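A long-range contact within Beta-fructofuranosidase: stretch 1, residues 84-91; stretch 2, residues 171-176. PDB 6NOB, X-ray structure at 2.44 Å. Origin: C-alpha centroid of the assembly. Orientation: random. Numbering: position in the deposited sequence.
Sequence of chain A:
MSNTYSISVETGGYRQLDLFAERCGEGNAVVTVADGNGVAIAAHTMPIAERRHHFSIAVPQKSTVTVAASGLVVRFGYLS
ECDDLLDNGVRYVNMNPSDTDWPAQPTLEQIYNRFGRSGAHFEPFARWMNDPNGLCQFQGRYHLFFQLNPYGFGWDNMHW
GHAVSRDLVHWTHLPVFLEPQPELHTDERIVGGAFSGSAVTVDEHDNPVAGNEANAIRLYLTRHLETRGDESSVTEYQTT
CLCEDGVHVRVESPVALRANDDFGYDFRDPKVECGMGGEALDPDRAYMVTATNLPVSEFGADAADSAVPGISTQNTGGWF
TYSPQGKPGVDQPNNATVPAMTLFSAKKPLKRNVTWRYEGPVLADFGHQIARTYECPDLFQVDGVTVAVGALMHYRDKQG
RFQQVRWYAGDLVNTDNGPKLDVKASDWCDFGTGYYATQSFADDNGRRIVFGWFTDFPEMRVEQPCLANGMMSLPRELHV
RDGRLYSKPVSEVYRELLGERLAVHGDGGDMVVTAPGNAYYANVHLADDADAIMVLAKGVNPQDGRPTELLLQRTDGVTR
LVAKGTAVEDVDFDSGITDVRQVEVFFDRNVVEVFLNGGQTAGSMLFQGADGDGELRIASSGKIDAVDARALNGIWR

Stretch 1, residues 84-91: DLLDNGVR
Stretch 2 171-176: WTHLPV

A short helix, Leu 85 to Asn 88, ends against an extended segment running from Thr 172 to Pro 175, and the helix exit forms the hollow. Asn 88 N and Asp 87 N both bond to Asp 84 O (2.9 and 3.0 Å), Asn 88 ND2 joins them at 3.0 Å, and Gly 89 N closes the last turn on Leu 85 O at 2.7 Å.

Gly 89 then leaves helical geometry at phi/psi 72/-178, its CA 5.1 Å from His 173 CA. Positive phi favours glycine, and so does the space: a CB here would lie 2.6 Å from both Thr 172 CG2 and His 173 O. Thr 172 (chi1 m) instead fills that hollow, CG2 sitting 3.6 Å from Gly 89 CA. One residue on, Val 90 N donates to His 173 O at 2.9 Å and 158°, the single hydrogen bond between the stretches.

Apolar knobs extend the fit. Leu 174 (m, t) starts away, yet its end swings back: CD2 lies 3.5 Å from Leu 85 O, CD1 3.8 Å from Leu 86 CD2. Leu 86 is also m, t; Leu 85 is t, p. Pro 175, C-gamma exo, offers CG to Leu 85 CD2 at 3.9 Å and to Val 90 CG1 (chi1 m) at 3.7 Å.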

# COMPACT_ATOMS: atom_id res chain seq x y z
N ASP A 84 -1.26 -27.94 -1.71
CA ASP A 84 -1.15 -27.01 -0.59
C ASP A 84 -0.57 -25.67 -1.06
O ASP A 84 0.47 -25.21 -0.59
CB ASP A 84 -0.32 -27.61 0.55
CG ASP A 84 -0.90 -28.92 1.05
OD1 ASP A 84 -2.10 -28.94 1.41
OD2 ASP A 84 -0.17 -29.93 1.08
N LEU A 85 -1.28 -25.06 -2.01
CA LEU A 85 -0.82 -23.81 -2.60
C LEU A 85 -0.68 -22.71 -1.55
O LEU A 85 0.23 -21.87 -1.64
CB LEU A 85 -1.78 -23.38 -3.70
CG LEU A 85 -1.36 -22.31 -4.70
CD1 LEU A 85 0.04 -22.58 -5.22
CD2 LEU A 85 -2.35 -22.25 -5.84
N LEU A 86 -1.56 -22.70 -0.54
CA LEU A 86 -1.50 -21.67 0.49
C LEU A 86 -0.21 -21.74 1.29
O LEU A 86 0.26 -20.72 1.81
CB LEU A 86 -2.69 -21.82 1.44
CG LEU A 86 -3.98 -21.09 1.09
CD1 LEU A 86 -5.02 -21.41 2.15
CD2 LEU A 86 -3.75 -19.59 0.99
N ASP A 87 0.37 -22.93 1.43
CA ASP A 87 1.59 -23.10 2.21
C ASP A 87 2.85 -23.04 1.35
O ASP A 87 3.88 -22.52 1.80
CB ASP A 87 1.56 -24.43 2.97
CG ASP A 87 0.41 -24.50 3.96
OD1 ASP A 87 0.19 -23.52 4.70
OD2 ASP A 87 -0.27 -25.55 4.00
N ASN A 88 2.79 -23.55 0.13
CA ASN A 88 3.96 -23.55 -0.74
C ASN A 88 4.05 -22.31 -1.61
O ASN A 88 5.16 -21.84 -1.89
CB ASN A 88 3.96 -24.79 -1.64
CG ASN A 88 4.06 -26.07 -0.85
OD1 ASN A 88 5.11 -26.38 -0.29
ND2 ASN A 88 2.97 -26.82 -0.79
N GLY A 89 2.91 -21.78 -2.04
CA GLY A 89 2.90 -20.62 -2.90
C GLY A 89 3.36 -20.94 -4.31
O GLY A 89 3.67 -22.08 -4.66
N VAL A 90 3.41 -19.89 -5.13
CA VAL A 90 3.85 -20.01 -6.51
C VAL A 90 5.37 -19.91 -6.55
O VAL A 90 6.00 -19.49 -5.57
CB VAL A 90 3.21 -18.93 -7.41
CG1 VAL A 90 1.69 -19.08 -7.41
CG2 VAL A 90 3.62 -17.54 -6.96
N ARG A 91 5.97 -20.30 -7.68
CA ARG A 91 7.40 -20.14 -7.91
C ARG A 91 7.58 -19.33 -9.18
O ARG A 91 7.06 -19.70 -10.24
CB ARG A 91 8.10 -21.50 -8.03
CG ARG A 91 8.05 -22.34 -6.77
CD ARG A 91 8.66 -21.63 -5.57
NE ARG A 91 8.82 -22.53 -4.43
CZ ARG A 91 7.88 -22.77 -3.53
N TRP A 171 6.18 -13.57 3.98
CA TRP A 171 5.09 -13.65 3.03
C TRP A 171 5.32 -14.77 2.02
O TRP A 171 6.44 -15.00 1.56
CB TRP A 171 4.91 -12.31 2.31
CG TRP A 171 4.48 -11.27 3.28
CD1 TRP A 171 5.27 -10.38 3.95
CD2 TRP A 171 3.14 -11.03 3.73
NE1 TRP A 171 4.51 -9.59 4.77
CE2 TRP A 171 3.20 -9.97 4.66
CE3 TRP A 171 1.90 -11.60 3.43
CZ2 TRP A 171 2.06 -9.47 5.29
CZ3 TRP A 171 0.77 -11.10 4.06
CH2 TRP A 171 0.86 -10.05 4.98
N THR A 172 4.23 -15.47 1.70
CA THR A 172 4.21 -16.52 0.68
C THR A 172 3.38 -16.03 -0.50
O THR A 172 2.23 -15.62 -0.33
CB THR A 172 3.62 -17.82 1.25
OG1 THR A 172 4.51 -18.36 2.24
CG2 THR A 172 3.42 -18.84 0.15
N HIS A 173 3.97 -16.08 -1.69
CA HIS A 173 3.34 -15.52 -2.88
C HIS A 173 2.28 -16.46 -3.44
O HIS A 173 2.49 -17.67 -3.54
CB HIS A 173 4.38 -15.23 -3.96
CG HIS A 173 5.34 -14.14 -3.60
ND1 HIS A 173 5.02 -12.80 -3.70
CD2 HIS A 173 6.61 -14.18 -3.15
CE1 HIS A 173 6.05 -12.07 -3.32
NE2 HIS A 173 7.03 -12.89 -2.98
N LEU A 174 1.14 -15.89 -3.84
CA LEU A 174 0.01 -16.64 -4.37
C LEU A 174 -0.26 -16.21 -5.82
O LEU A 174 0.35 -15.25 -6.29
CB LEU A 174 -1.22 -16.41 -3.48
CG LEU A 174 -1.12 -17.10 -2.12
CD1 LEU A 174 -2.37 -16.85 -1.30
CD2 LEU A 174 -0.85 -18.59 -2.29
N PRO A 175 -1.13 -16.90 -6.56
CA PRO A 175 -1.40 -16.48 -7.94
C PRO A 175 -2.12 -15.14 -8.01
O PRO A 175 -2.75 -14.68 -7.05
CB PRO A 175 -2.30 -17.60 -8.49
CG PRO A 175 -2.02 -18.76 -7.62
CD PRO A 175 -1.77 -18.19 -6.26
N VAL A 176 -2.01 -14.50 -9.18
CA VAL A 176 -2.71 -13.25 -9.43
C VAL A 176 -4.20 -13.46 -9.23
O VAL A 176 -4.78 -14.43 -9.73
CB VAL A 176 -2.39 -12.73 -10.84
CG1 VAL A 176 -3.35 -11.62 -11.23
CG2 VAL A 176 -0.95 -12.23 -10.90